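PDB 2V0X: lamina-associated polypeptide 2 isoforms alpha/zeta from Mus musculus, which forms, through its alpha-specific C-terminal region, a dimeric coiled-coil component of the nuclear lamina and probably links A-type lamins with chromatin. Local coordinates for the interface of chains A and B. Residues are numbered along the deposited sequence; one frame, centred on the assembly and turned at random. Chains: chain A/B, Lamina-associated polypeptide 2 isoforms alpha/zeta.

Contact 1: the interface of chains A and B. Residues chain A 7, 9, 152, 155-156, 159; chain B 141-142, 145-146.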
ATOM      1  N   HIS A   7      12.450  34.712   1.537  1.00124.32           N
ATOM      2  CA  HIS A   7      12.634  34.523   0.102  1.00124.56           C
ATOM      3  C   HIS A   7      13.077  33.090  -0.185  1.00121.77           C
ATOM      4  O   HIS A   7      12.280  32.257  -0.629  1.00123.39           O
ATOM      5  CB  HIS A   7      13.671  35.520  -0.439  1.00125.77           C
ATOM      6  CG  HIS A   7      13.853  35.467  -1.926  1.00127.41           C
ATOM      7  ND1 HIS A   7      14.342  34.356  -2.580  1.00128.04           N
ATOM      8  CD2 HIS A   7      13.618  36.393  -2.885  1.00128.00           C
ATOM      9  CE1 HIS A   7      14.400  34.598  -3.877  1.00128.21           C
ATOM     10  NE2 HIS A   7      13.966  35.828  -4.089  1.00128.24           N
ATOM     11  N   LEU A   9      13.780  29.927   1.308  1.00 84.44           N
ATOM     12  CA  LEU A   9      13.625  29.078   2.479  1.00 78.35           C
ATOM     13  C   LEU A   9      14.587  27.910   2.307  1.00 76.54           C
ATOM     14  O   LEU A   9      15.135  27.713   1.222  1.00 76.96           O
ATOM     15  CB  LEU A   9      12.183  28.584   2.580  1.00 76.07           C
ATOM     16  CG  LEU A   9      11.125  29.680   2.720  1.00 72.78           C
ATOM     17  CD1 LEU A   9       9.743  29.083   2.578  1.00 73.62           C
ATOM     18  CD2 LEU A   9      11.270  30.390   4.056  1.00 69.92           C
ATOM     19  N   ALA A 152       6.947  40.169   9.124  1.00 88.58           N
ATOM     20  CA  ALA A 152       7.461  39.228   8.141  1.00 84.88           C
ATOM     21  C   ALA A 152       8.371  38.178   8.752  1.00 83.00           C
ATOM     22  O   ALA A 152       8.164  36.988   8.542  1.00 84.50           O
ATOM     23  CB  ALA A 152       8.194  39.975   7.028  1.00 84.36           C
ATOM     24  N   ALA A 155       6.377  35.322  10.353  1.00 59.95           N
ATOM     25  CA  ALA A 155       5.679  34.551   9.327  1.00 55.25           C
ATOM     26  C   ALA A 155       6.652  33.764   8.456  1.00 51.18           C
ATOM     27  O   ALA A 155       6.373  32.627   8.085  1.00 50.82           O
ATOM     28  CB  ALA A 155       4.815  35.468   8.468  1.00 55.26           C
ATOM     29  N   LEU A 156       7.812  34.347   8.182  1.00 46.63           N
ATOM     30  CA  LEU A 156       8.825  33.694   7.363  1.00 45.45           C
ATOM     31  C   LEU A 156       9.457  32.520   8.093  1.00 44.43           C
ATOM     32  O   LEU A 156       9.958  31.578   7.473  1.00 44.96           O
ATOM     33  CB  LEU A 156       9.907  34.679   6.952  1.00 45.29           C
ATOM     34  CG  LEU A 156       9.575  35.672   5.848  1.00 46.54           C
ATOM     35  CD1 LEU A 156      10.836  36.462   5.527  1.00 49.56           C
ATOM     36  CD2 LEU A 156       9.089  34.934   4.610  1.00 45.35           C
ATOM     37  N   LEU A 159       6.865  29.789   7.756  1.00 32.88           N
ATOM     38  CA  LEU A 159       6.875  29.271   6.404  1.00 32.17           C
ATOM     39  C   LEU A 159       8.066  28.358   6.160  1.00 32.75           C
ATOM     40  O   LEU A 159       8.001  27.451   5.325  1.00 36.82           O
ATOM     41  CB  LEU A 159       6.872  30.407   5.379  1.00 33.15           C
ATOM     42  CG  LEU A 159       5.553  31.173   5.315  1.00 34.34           C
ATOM     43  CD1 LEU A 159       5.637  32.250   4.239  1.00 34.10           C
ATOM     44  CD2 LEU A 159       4.415  30.185   5.037  1.00 33.20           C
TER
ATOM     45  N   ALA B 141       5.131  32.531  -1.684  1.00 42.91           N
ATOM     46  CA  ALA B 141       4.510  33.370  -0.670  1.00 42.54           C
ATOM     47  C   ALA B 141       5.594  34.026   0.184  1.00 46.61           C
ATOM     48  O   ALA B 141       5.478  35.193   0.576  1.00 47.09           O
ATOM     49  CB  ALA B 141       3.601  32.534   0.203  1.00 41.26           C
ATOM     50  N   ALA B 142       6.636  33.252   0.480  1.00 52.92           N
ATOM     51  CA  ALA B 142       7.766  33.720   1.273  1.00 55.42           C
ATOM     52  C   ALA B 142       8.401  34.934   0.604  1.00 58.39           C
ATOM     53  O   ALA B 142       8.599  35.964   1.246  1.00 61.87           O
ATOM     54  CB  ALA B 142       8.806  32.608   1.434  1.00 54.88           C
ATOM     55  N   ILE B 145       6.119  38.260   0.842  1.00 70.51           N
ATOM     56  CA  ILE B 145       6.177  38.926   2.146  1.00 74.28           C
ATOM     57  C   ILE B 145       7.597  39.329   2.544  1.00 76.31           C
ATOM     58  O   ILE B 145       7.797  40.087   3.494  1.00 77.66           O
ATOM     59  CB  ILE B 145       5.539  38.060   3.253  1.00 76.05           C
ATOM     60  CG1 ILE B 145       6.224  36.697   3.334  1.00 82.05           C
ATOM     61  CG2 ILE B 145       4.062  37.883   2.972  1.00 77.87           C
ATOM     62  CD1 ILE B 145       5.650  35.780   4.397  1.00 85.78           C
ATOM     63  N   ASN B 146       8.570  38.807   1.806  1.00 77.90           N
ATOM     64  CA  ASN B 146       9.983  39.094   2.021  1.00 81.63           C
ATOM     65  C   ASN B 146      10.363  40.385   1.286  1.00 88.04           C
ATOM     66  O   ASN B 146      11.201  41.151   1.760  1.00 88.66           O
ATOM     67  CB  ASN B 146      10.814  37.904   1.523  1.00 84.55           C
ATOM     68  CG  ASN B 146      12.274  38.233   1.325  1.00 93.10           C
ATOM     69  OD1 ASN B 146      13.110  37.930   2.174  1.00 94.97           O
ATOM     70  ND2 ASN B 146      12.603  38.782   0.164  1.00 96.61           N
TER
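The side-chain carbonyl oxygen OD1 of B:Asn146 accepts a weak, 3.3 Å hydrogen bond from the backbone N of A:His7, near one end of the antiparallel coiled coil through which LAP2alpha dimerizes. B:Asn146 is the last residue of helix 100-146, and its CG stands anti to the backbone N (chi1 163°), which carries the amide out to the N-terminal segment of chain A. The imidazole and the amide do not stack: their planes stand 76° apart, and the amide rests against CB of A:His7, 3.5 Å from CG of B:Asn146. An alanine in place of B:Asn146 would probably leave the backbone N of A:His7 without its weak acceptor and CB of A:His7 without the amide against it, giving the N-terminal segment more freedom to move. A helical turn earlier, B:Ala142 takes CD1 of A:Leu9 at 3.8 Å from its CB.

Facing helix 152-196 of chain A, B:Ile145 hides the most surface, 60 Å². Its CG1 lies between the backbone N and the carbonyl carbon (chi1 57°), and the extended chain beyond sends CD1 between two leucines. A:Leu159 meets it tip to tip, CD1 to CD1 at 3.5 Å, whereas A:Leu156 slides past in the opposite direction, its CD2 3.5 Å from CD1 of B:Ile145. The small B:Ala142 lets both leucines approach its backbone, with CD2 of A:Leu156 at 3.6 Å from its O. A:Ala152 places CB against O of B:Ile145.

Contact 2: the interface of chains A and B. Residues chain A 196, 219-220, 226; chain B 77, 81, 85.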
ATOM      1  N   LEU A 196       2.415 -22.591 -11.062  1.00 31.95           N
ATOM      2  CA  LEU A 196       3.353 -23.649 -11.423  1.00 32.90           C
ATOM      3  C   LEU A 196       3.270 -24.873 -10.505  1.00 37.06           C
ATOM      4  O   LEU A 196       3.908 -25.883 -10.773  1.00 38.45           O
ATOM      5  CB  LEU A 196       4.782 -23.123 -11.328  1.00 32.59           C
ATOM      6  CG  LEU A 196       5.158 -21.943 -12.229  1.00 33.39           C
ATOM      7  CD1 LEU A 196       6.608 -21.539 -11.983  1.00 29.85           C
ATOM      8  CD2 LEU A 196       4.927 -22.321 -13.687  1.00 34.37           C
ATOM      9  N   LEU A 219       2.507 -12.033 -15.893  1.00 29.50           N
ATOM     10  CA  LEU A 219       3.008 -12.687 -14.709  1.00 30.14           C
ATOM     11  C   LEU A 219       4.449 -13.172 -14.765  1.00 33.46           C
ATOM     12  O   LEU A 219       5.222 -12.904 -13.852  1.00 31.72           O
ATOM     13  CB  LEU A 219       2.061 -13.824 -14.319  1.00 28.34           C
ATOM     14  CG  LEU A 219       2.260 -14.419 -12.925  1.00 25.86           C
ATOM     15  CD1 LEU A 219       2.001 -13.334 -11.882  1.00 26.97           C
ATOM     16  CD2 LEU A 219       1.303 -15.583 -12.727  1.00 26.61           C
ATOM     17  N   PHE A 220       4.818 -13.862 -15.837  1.00 41.55           N
ATOM     18  CA  PHE A 220       6.177 -14.390 -15.956  1.00 44.44           C
ATOM     19  C   PHE A 220       7.116 -13.555 -16.828  1.00 50.95           C
ATOM     20  O   PHE A 220       8.278 -13.927 -17.034  1.00 52.32           O
ATOM     21  CB  PHE A 220       6.138 -15.848 -16.455  1.00 41.31           C
ATOM     22  CG  PHE A 220       5.444 -16.796 -15.511  1.00 36.60           C
ATOM     23  CD1 PHE A 220       4.091 -17.066 -15.646  1.00 35.06           C
ATOM     24  CD2 PHE A 220       6.140 -17.392 -14.468  1.00 35.35           C
ATOM     25  CE1 PHE A 220       3.436 -17.916 -14.755  1.00 35.22           C
ATOM     26  CE2 PHE A 220       5.497 -18.241 -13.576  1.00 34.96           C
ATOM     27  CZ  PHE A 220       4.146 -18.504 -13.714  1.00 34.34           C
ATOM     28  N   LYS A 226      11.803 -21.456 -22.992  1.00114.99           N
ATOM     29  CA  LYS A 226      11.618 -22.174 -21.738  1.00114.34           C
ATOM     30  C   LYS A 226      12.484 -23.430 -21.722  1.00113.83           C
ATOM     31  O   LYS A 226      13.273 -23.643 -20.800  1.00113.75           O
ATOM     32  CB  LYS A 226      10.142 -22.558 -21.577  1.00108.36           C
ATOM     33  CG  LYS A 226       9.192 -21.368 -21.516  1.00 90.88           C
ATOM     34  CD  LYS A 226       7.760 -21.768 -21.841  1.00 81.76           C
ATOM     35  CE  LYS A 226       7.625 -22.263 -23.280  1.00 78.52           C
ATOM     36  NZ  LYS A 226       7.977 -21.218 -24.284  1.00 75.30           N
TER
ATOM     37  N   VAL B  77      -1.650 -13.944 -16.938  1.00 42.41           N
ATOM     38  CA  VAL B  77      -0.820 -15.068 -17.348  1.00 46.28           C
ATOM     39  C   VAL B  77      -0.919 -15.147 -18.868  1.00 46.85           C
ATOM     40  O   VAL B  77      -2.011 -15.077 -19.439  1.00 44.61           O
ATOM     41  CB  VAL B  77      -1.288 -16.385 -16.706  1.00 47.02           C
ATOM     42  CG1 VAL B  77      -0.200 -17.441 -16.846  1.00 47.18           C
ATOM     43  CG2 VAL B  77      -1.623 -16.158 -15.234  1.00 47.18           C
ATOM     44  N   ILE B  81       2.616 -19.313 -21.901  1.00 60.35           N
ATOM     45  CA  ILE B  81       3.037 -19.882 -20.626  1.00 58.71           C
ATOM     46  C   ILE B  81       1.897 -20.751 -20.091  1.00 55.27           C
ATOM     47  O   ILE B  81       2.128 -21.831 -19.564  1.00 56.03           O
ATOM     48  CB  ILE B  81       3.389 -18.778 -19.588  1.00 59.99           C
ATOM     49  CG1 ILE B  81       4.467 -17.844 -20.146  1.00 70.79           C
ATOM     50  CG2 ILE B  81       3.873 -19.405 -18.289  1.00 57.37           C
ATOM     51  CD1 ILE B  81       5.781 -18.531 -20.483  1.00 75.26           C
ATOM     52  N   ILE B  85       1.984 -24.650 -19.370  1.00 50.42           N
ATOM     53  CA  ILE B  85       1.646 -25.181 -18.054  1.00 47.98           C
ATOM     54  C   ILE B  85       0.578 -26.268 -18.190  1.00 47.16           C
ATOM     55  O   ILE B  85       0.697 -27.334 -17.595  1.00 46.19           O
ATOM     56  CB  ILE B  85       1.119 -24.064 -17.095  1.00 45.90           C
ATOM     57  CG1 ILE B  85       2.228 -23.039 -16.815  1.00 46.91           C
ATOM     58  CG2 ILE B  85       0.598 -24.675 -15.793  1.00 42.78           C
ATOM     59  CD1 ILE B  85       1.824 -21.928 -15.845  1.00 49.67           C
TER
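In A:Phe220, CG is anti to the carbonyl carbon (chi1 -63°) and chi2 of 93° turns the ring across the CA-CB bond, while in B:Ile81 CG2 stands anti to the backbone N; together these turns bring the methyl branch of the isoleucine to the phenyl ring. The two side chains meet obliquely. CG2 of B:Ile81 sits above one face of the ring but displaced outward past its CD1 corner, not over the centre: it lies 3.5 Å from CD1 of A:Phe220 and 3.9 Å from CE1. These two residues hide the most surface in the patch, 43 Å² for A:Phe220 and 35 Å² for B:Ile81.

Two aliphatic pairs extend the contact in different directions. A:Leu219 and B:Val77 lie alongside, pointing the same way, with CD2 of the leucine 3.9 Å from CG2 of the valine. A:Leu196 crosses B:Ile85 at about a right angle, CD2 to CD1 at 3.8 Å. The other branch of B:Ile81, ending in CD1, faces the aliphatic CD of A:Lys226, but that lysine is poorly ordered and its contribution is doubtful. No polar bond crosses this patch.

This peripheral, apolar part of the LAP2alpha dimer interface flanks the coiled coil and probably fastens the C-terminal tail of one chain to the partner: A:Phe220 and A:Leu219 belong to that tail, A:Leu196 ends helix 152-196, and B:Ile81 and B:Ile85 project from the short helix 79-87.

Contact 3: the interface of chains A and B. Residues chain A 35, 39, 43, 177, 180-181; chain B 63, 68, 121, 124-125.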
ATOM      1  N   LEU A  35       2.689   9.517 -15.341  1.00 62.39           N
ATOM      2  CA  LEU A  35       3.434   8.953 -14.237  1.00 59.88           C
ATOM      3  C   LEU A  35       4.856   9.492 -14.254  1.00 58.38           C
ATOM      4  O   LEU A  35       5.535   9.470 -15.281  1.00 58.01           O
ATOM      5  CB  LEU A  35       3.425   7.422 -14.274  1.00 58.25           C
ATOM      6  CG  LEU A  35       3.646   6.833 -12.877  1.00 54.76           C
ATOM      7  CD1 LEU A  35       2.688   7.493 -11.894  1.00 52.90           C
ATOM      8  CD2 LEU A  35       3.422   5.339 -12.885  1.00 57.67           C
ATOM      9  N   ILE A  39       9.139   7.743 -10.270  1.00 31.54           N
ATOM     10  CA  ILE A  39       8.243   6.743  -9.683  1.00 27.40           C
ATOM     11  C   ILE A  39       8.411   5.415 -10.428  1.00 25.73           C
ATOM     12  O   ILE A  39       8.575   4.366  -9.814  1.00 29.90           O
ATOM     13  CB  ILE A  39       6.759   7.211  -9.697  1.00 25.72           C
ATOM     14  CG1 ILE A  39       6.594   8.346  -8.675  1.00 20.49           C
ATOM     15  CG2 ILE A  39       5.824   6.050  -9.322  1.00 26.40           C
ATOM     16  CD1 ILE A  39       5.216   9.027  -8.674  1.00 19.97           C
ATOM     17  N   VAL A  43       9.755   1.742  -8.992  1.00 31.15           N
ATOM     18  CA  VAL A  43       9.011   0.505  -9.170  1.00 29.85           C
ATOM     19  C   VAL A  43       9.857  -0.555  -9.894  1.00 32.30           C
ATOM     20  O   VAL A  43       9.971  -1.683  -9.430  1.00 32.91           O
ATOM     21  CB  VAL A  43       7.679   0.782  -9.922  1.00 27.76           C
ATOM     22  CG1 VAL A  43       6.963  -0.518 -10.247  1.00 29.22           C
ATOM     23  CG2 VAL A  43       6.783   1.671  -9.078  1.00 25.61           C
ATOM     24  N   VAL A 177       5.408   4.708  -2.447  1.00 23.42           N
ATOM     25  CA  VAL A 177       5.563   4.102  -3.759  1.00 26.10           C
ATOM     26  C   VAL A 177       6.400   2.833  -3.662  1.00 27.32           C
ATOM     27  O   VAL A 177       6.011   1.777  -4.175  1.00 29.46           O
ATOM     28  CB  VAL A 177       6.246   5.056  -4.769  1.00 24.82           C
ATOM     29  CG1 VAL A 177       6.644   4.269  -6.024  1.00 23.03           C
ATOM     30  CG2 VAL A 177       5.293   6.196  -5.151  1.00 24.94           C
ATOM     31  N   SER A 180       4.508   0.013  -2.078  1.00 26.82           N
ATOM     32  CA  SER A 180       3.515  -0.533  -3.021  1.00 26.85           C
ATOM     33  C   SER A 180       4.172  -1.466  -4.034  1.00 25.02           C
ATOM     34  O   SER A 180       3.640  -2.533  -4.336  1.00 25.99           O
ATOM     35  CB  SER A 180       2.801   0.576  -3.803  1.00 28.98           C
ATOM     36  OG  SER A 180       1.886   1.248  -2.982  1.00 28.08           O
ATOM     37  N   ALA A 181       5.329  -1.051  -4.538  1.00 24.34           N
ATOM     38  CA  ALA A 181       6.098  -1.827  -5.505  1.00 22.91           C
ATOM     39  C   ALA A 181       6.494  -3.172  -4.877  1.00 24.03           C
ATOM     40  O   ALA A 181       6.401  -4.207  -5.533  1.00 27.63           O
ATOM     41  CB  ALA A 181       7.359  -1.046  -5.961  1.00 22.62           C
TER
ATOM     42  N   VAL B  63      -4.462   8.522 -13.494  1.00 40.14           N
ATOM     43  CA  VAL B  63      -3.093   8.435 -13.954  1.00 41.64           C
ATOM     44  C   VAL B  63      -3.117   8.052 -15.437  1.00 44.18           C
ATOM     45  O   VAL B  63      -4.059   7.403 -15.906  1.00 46.51           O
ATOM     46  CB  VAL B  63      -2.283   7.421 -13.116  1.00 41.33           C
ATOM     47  CG1 VAL B  63      -0.921   7.161 -13.751  1.00 41.38           C
ATOM     48  CG2 VAL B  63      -2.076   7.969 -11.694  1.00 41.74           C
ATOM     49  N   ALA B  68       2.321   3.460 -17.146  1.00 32.65           N
ATOM     50  CA  ALA B  68       1.590   3.275 -15.906  1.00 32.02           C
ATOM     51  C   ALA B  68       0.483   2.246 -16.093  1.00 35.76           C
ATOM     52  O   ALA B  68       0.180   1.502 -15.172  1.00 36.63           O
ATOM     53  CB  ALA B  68       1.039   4.582 -15.414  1.00 30.84           C
ATOM     54  N   LEU B 121      -0.410   3.255  -4.858  1.00 22.56           N
ATOM     55  CA  LEU B 121       0.664   3.827  -5.662  1.00 22.49           C
ATOM     56  C   LEU B 121       0.117   5.036  -6.435  1.00 21.05           C
ATOM     57  O   LEU B 121       0.778   6.082  -6.506  1.00 21.77           O
ATOM     58  CB  LEU B 121       1.194   2.758  -6.624  1.00 25.02           C
ATOM     59  CG  LEU B 121       2.441   2.790  -7.505  1.00 27.54           C
ATOM     60  CD1 LEU B 121       2.569   4.080  -8.266  1.00 28.16           C
ATOM     61  CD2 LEU B 121       3.659   2.526  -6.679  1.00 33.77           C
ATOM     62  N   ALA B 124      -0.237   7.782  -4.001  1.00 28.70           N
ATOM     63  CA  ALA B 124       1.090   8.296  -3.626  1.00 28.01           C
ATOM     64  C   ALA B 124       1.666   9.199  -4.691  1.00 28.48           C
ATOM     65  O   ALA B 124       2.291  10.219  -4.368  1.00 29.16           O
ATOM     66  CB  ALA B 124       2.073   7.160  -3.308  1.00 27.31           C
ATOM     67  N   ALA B 125       1.495   8.798  -5.955  1.00 28.28           N
ATOM     68  CA  ALA B 125       1.973   9.581  -7.094  1.00 28.59           C
ATOM     69  C   ALA B 125       1.365  10.981  -7.049  1.00 31.29           C
ATOM     70  O   ALA B 125       2.051  11.976  -7.277  1.00 35.81           O
ATOM     71  CB  ALA B 125       1.603   8.887  -8.427  1.00 27.70           C
TER
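Helical backbone carries most of this contact, B:Leu121 on helix 100-146 facing A:Val177 on helix 152-196 and the short helix 37-46 of chain A, while A:Leu35 just before that short helix is extended (phi/psi -75/125°). It is a helix-packing patch of the LAP2alpha coiled-coil dimer. B:Leu121 hides 68 Å² and stands at its centre: with CG anti to the backbone N (chi1 -169°), its two methyls part between the chain A helices. CD2 lies 3.5 Å from CG1 of A:Val177, whose side chain crosses that of B:Leu121 at a slant, and 3.6 Å from CB of A:Ser180. The other branch, CD1, meets CG2 of A:Ile39 as the two side chains slide past each other in opposite directions. CG2 of A:Val43 adds a looser contact with CD2 of B:Leu121.

Alanines on the chain B helix let larger groups come close. CD1 at the end of A:Ile39 reaches CB of B:Ala125 at 3.6 Å, and CG2 of A:Val177 meets CB of B:Ala124 at 3.8 Å. Farther out, A:Leu35, poorly ordered, appears to bridge the long helix and the 63-68 region of chain B, its CD1 turned toward B:Ala125 and B:Val63, its CD2 toward CB of B:Ala68.

Contact 4: the interface of chains A and B. Residues chain A 71-72, 114, 117-118, 121; chain B 43, 177, 180-181, 184.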
ATOM      1  N   ILE A  71      -1.876  -4.344  15.495  1.00 46.95           N
ATOM      2  CA  ILE A  71      -2.629  -4.334  14.247  1.00 44.64           C
ATOM      3  C   ILE A  71      -1.755  -4.278  12.988  1.00 43.50           C
ATOM      4  O   ILE A  71      -2.167  -4.743  11.921  1.00 44.61           O
ATOM      5  CB  ILE A  71      -3.656  -3.188  14.282  1.00 46.05           C
ATOM      6  CG1 ILE A  71      -4.928  -3.675  14.982  1.00 51.92           C
ATOM      7  CG2 ILE A  71      -3.916  -2.613  12.903  1.00 46.43           C
ATOM      8  CD1 ILE A  71      -5.986  -2.612  15.151  1.00 62.85           C
ATOM      9  N   LEU A  72      -0.529  -3.774  13.126  1.00 40.07           N
ATOM     10  CA  LEU A  72       0.394  -3.671  11.996  1.00 36.55           C
ATOM     11  C   LEU A  72       1.241  -4.918  11.792  1.00 36.46           C
ATOM     12  O   LEU A  72       1.739  -5.164  10.692  1.00 36.88           O
ATOM     13  CB  LEU A  72       1.331  -2.468  12.160  1.00 35.25           C
ATOM     14  CG  LEU A  72       0.711  -1.066  12.133  1.00 34.75           C
ATOM     15  CD1 LEU A  72       1.740  -0.064  12.610  1.00 38.10           C
ATOM     16  CD2 LEU A  72       0.238  -0.693  10.745  1.00 32.62           C
ATOM     17  N   TYR A 114       1.258  -8.400   3.275  1.00 26.97           N
ATOM     18  CA  TYR A 114       0.700  -7.786   4.479  1.00 27.68           C
ATOM     19  C   TYR A 114       1.725  -6.809   5.080  1.00 26.58           C
ATOM     20  O   TYR A 114       1.389  -5.696   5.439  1.00 26.85           O
ATOM     21  CB  TYR A 114       0.354  -8.864   5.531  1.00 28.03           C
ATOM     22  CG  TYR A 114      -0.431  -8.352   6.736  1.00 26.96           C
ATOM     23  CD1 TYR A 114      -1.801  -8.589   6.846  1.00 25.99           C
ATOM     24  CD2 TYR A 114       0.189  -7.603   7.749  1.00 27.05           C
ATOM     25  CE1 TYR A 114      -2.541  -8.091   7.929  1.00 27.49           C
ATOM     26  CE2 TYR A 114      -0.549  -7.092   8.844  1.00 25.33           C
ATOM     27  CZ  TYR A 114      -1.905  -7.340   8.919  1.00 23.15           C
ATOM     28  OH  TYR A 114      -2.660  -6.834   9.958  1.00 25.13           O
ATOM     29  N   ALA A 117       2.141  -3.617   2.990  1.00 27.85           N
ATOM     30  CA  ALA A 117       0.952  -2.783   3.146  1.00 27.29           C
ATOM     31  C   ALA A 117       0.892  -2.119   4.531  1.00 27.18           C
ATOM     32  O   ALA A 117       0.400  -0.994   4.667  1.00 25.61           O
ATOM     33  CB  ALA A 117      -0.311  -3.625   2.913  1.00 27.49           C
ATOM     34  N   ALA A 118       1.327  -2.847   5.562  1.00 29.58           N
ATOM     35  CA  ALA A 118       1.346  -2.329   6.941  1.00 28.02           C
ATOM     36  C   ALA A 118       2.318  -1.150   7.006  1.00 26.33           C
ATOM     37  O   ALA A 118       2.027  -0.119   7.594  1.00 27.72           O
ATOM     38  CB  ALA A 118       1.782  -3.436   7.936  1.00 26.94           C
ATOM     39  N   LEU A 121       0.913   1.805   5.416  1.00 26.53           N
ATOM     40  CA  LEU A 121      -0.068   2.394   6.305  1.00 28.86           C
ATOM     41  C   LEU A 121       0.609   3.227   7.396  1.00 30.81           C
ATOM     42  O   LEU A 121       0.140   4.307   7.743  1.00 33.40           O
ATOM     43  CB  LEU A 121      -0.941   1.301   6.893  1.00 30.19           C
ATOM     44  CG  LEU A 121      -1.911   1.447   8.067  1.00 34.09           C
ATOM     45  CD1 LEU A 121      -2.403   2.836   8.303  1.00 33.58           C
ATOM     46  CD2 LEU A 121      -3.073   0.476   7.830  1.00 38.66           C
TER
ATOM     47  N   VAL B  43      -9.412   1.434   9.341  1.00 40.76           N
ATOM     48  CA  VAL B  43      -8.837   0.098   9.233  1.00 39.38           C
ATOM     49  C   VAL B  43      -9.860  -0.943   9.719  1.00 43.12           C
ATOM     50  O   VAL B  43     -10.154  -1.904   9.008  1.00 47.30           O
ATOM     51  CB  VAL B  43      -7.501  -0.022  10.027  1.00 36.86           C
ATOM     52  CG1 VAL B  43      -6.990  -1.442  10.007  1.00 37.07           C
ATOM     53  CG2 VAL B  43      -6.440   0.914   9.436  1.00 35.26           C
ATOM     54  N   VAL B 177      -4.352   4.847   3.672  1.00 23.87           N
ATOM     55  CA  VAL B 177      -4.577   3.996   4.844  1.00 25.03           C
ATOM     56  C   VAL B 177      -5.670   2.964   4.497  1.00 25.30           C
ATOM     57  O   VAL B 177      -5.559   1.786   4.822  1.00 25.78           O
ATOM     58  CB  VAL B 177      -5.027   4.857   6.081  1.00 25.03           C
ATOM     59  CG1 VAL B 177      -5.582   3.955   7.224  1.00 24.53           C
ATOM     60  CG2 VAL B 177      -3.842   5.666   6.628  1.00 24.15           C
ATOM     61  N   SER B 180      -4.333   0.316   2.089  1.00 27.92           N
ATOM     62  CA  SER B 180      -3.429  -0.564   2.833  1.00 27.19           C
ATOM     63  C   SER B 180      -4.220  -1.567   3.680  1.00 26.92           C
ATOM     64  O   SER B 180      -3.844  -2.730   3.775  1.00 30.25           O
ATOM     65  CB  SER B 180      -2.502   0.250   3.754  1.00 30.55           C
ATOM     66  OG  SER B 180      -1.582   1.035   3.008  1.00 38.90           O
ATOM     67  N   ALA B 181      -5.312  -1.106   4.281  1.00 23.97           N
ATOM     68  CA  ALA B 181      -6.148  -1.959   5.113  1.00 22.75           C
ATOM     69  C   ALA B 181      -6.783  -3.055   4.262  1.00 24.65           C
ATOM     70  O   ALA B 181      -6.841  -4.208   4.685  1.00 26.98           O
ATOM     71  CB  ALA B 181      -7.227  -1.142   5.839  1.00 22.14           C
HETATM   72  N   MSE B 184      -4.122  -5.668   3.422  1.00 29.97           N
HETATM   73  CA  MSE B 184      -3.910  -6.473   4.615  1.00 30.61           C
HETATM   74  C   MSE B 184      -5.080  -7.448   4.797  1.00 29.20           C
HETATM   75  O   MSE B 184      -4.877  -8.596   5.172  1.00 30.62           O
HETATM   76  CB  MSE B 184      -3.767  -5.555   5.836  1.00 33.63           C
HETATM   77  CG  MSE B 184      -2.421  -4.813   5.890  1.00 38.07           C
HETATM   78 SE   MSE B 184      -2.524  -3.139   6.877  1.00 41.48          SE
HETATM   79  CE  MSE B 184      -2.102  -3.777   8.643  1.00 39.81           C
TER
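B:Met184, present as selenomethionine, lies over one face of the A:Tyr114 ring in a CH-pi contact, its CG 3.8 Å from the ring centre. It hides 86 Å² and A:Leu121 64 Å²; these two residues dominate this patch of the LAP2alpha coiled-coil dimer, where helix 152-196 of chain B packs on helix 100-146 of chain A. The B:Met184 chain bends at chi3 (90°) and lays its methyl CE over the hydroxyl end of the same ring face, 3.4 Å from OH of A:Tyr114 and near the backbone O of A:Ile71. Its selenium stands beside CA of A:Ala118, and CG also rests on CB of A:Ala117.

The phenol is fixed by a bond within chain A: OH of A:Tyr114 donates to O of A:Ile71 at 2.9 Å, meeting that carbonyl fairly straight on, at 156°, and 24° off its plane. An alanine in place of A:Tyr114 would probably strip B:Met184 of the ring under its CG, leave O of A:Ile71 without this donor and free the methyl to turn.

A:Leu121 divides its branches. CD1 packs across B:Val177, 3.5 Å from CG1, while CD2 meets CG2 of B:Val43 tip to tip and also touches the selenium of B:Met184, at 3.8 Å. Its CB lies against CB of B:Ser180. That serine's hydroxyl OG makes a weak hydrogen bond, 3.3 Å long, to the backbone O of A:Ala117.

Contacts 3 and 4 lie near the middle of the dimer, their C-alpha centres about 18 Å apart, and use closely related surfaces with the chains exchanged: B:Leu121 against A:Val43, A:Val177 and A:Ser180 in contact 3, A:Leu121 against B:Val43, B:Val177 and B:Ser180 in contact 4. Contact 4 reaches further along to B:Met184 and A:Tyr114, contact 3 to A:Leu35 and A:Ile39. Contact 1, about 58 Å from contact 2, joins the opposite stretch of the same helices, 100-146 and 152-196. Contact 2 begins where helix 152-196 ends and adds tail and short helix. Two-fold twins repeat each contact, distributing the grip along the coiled coil and its flanks.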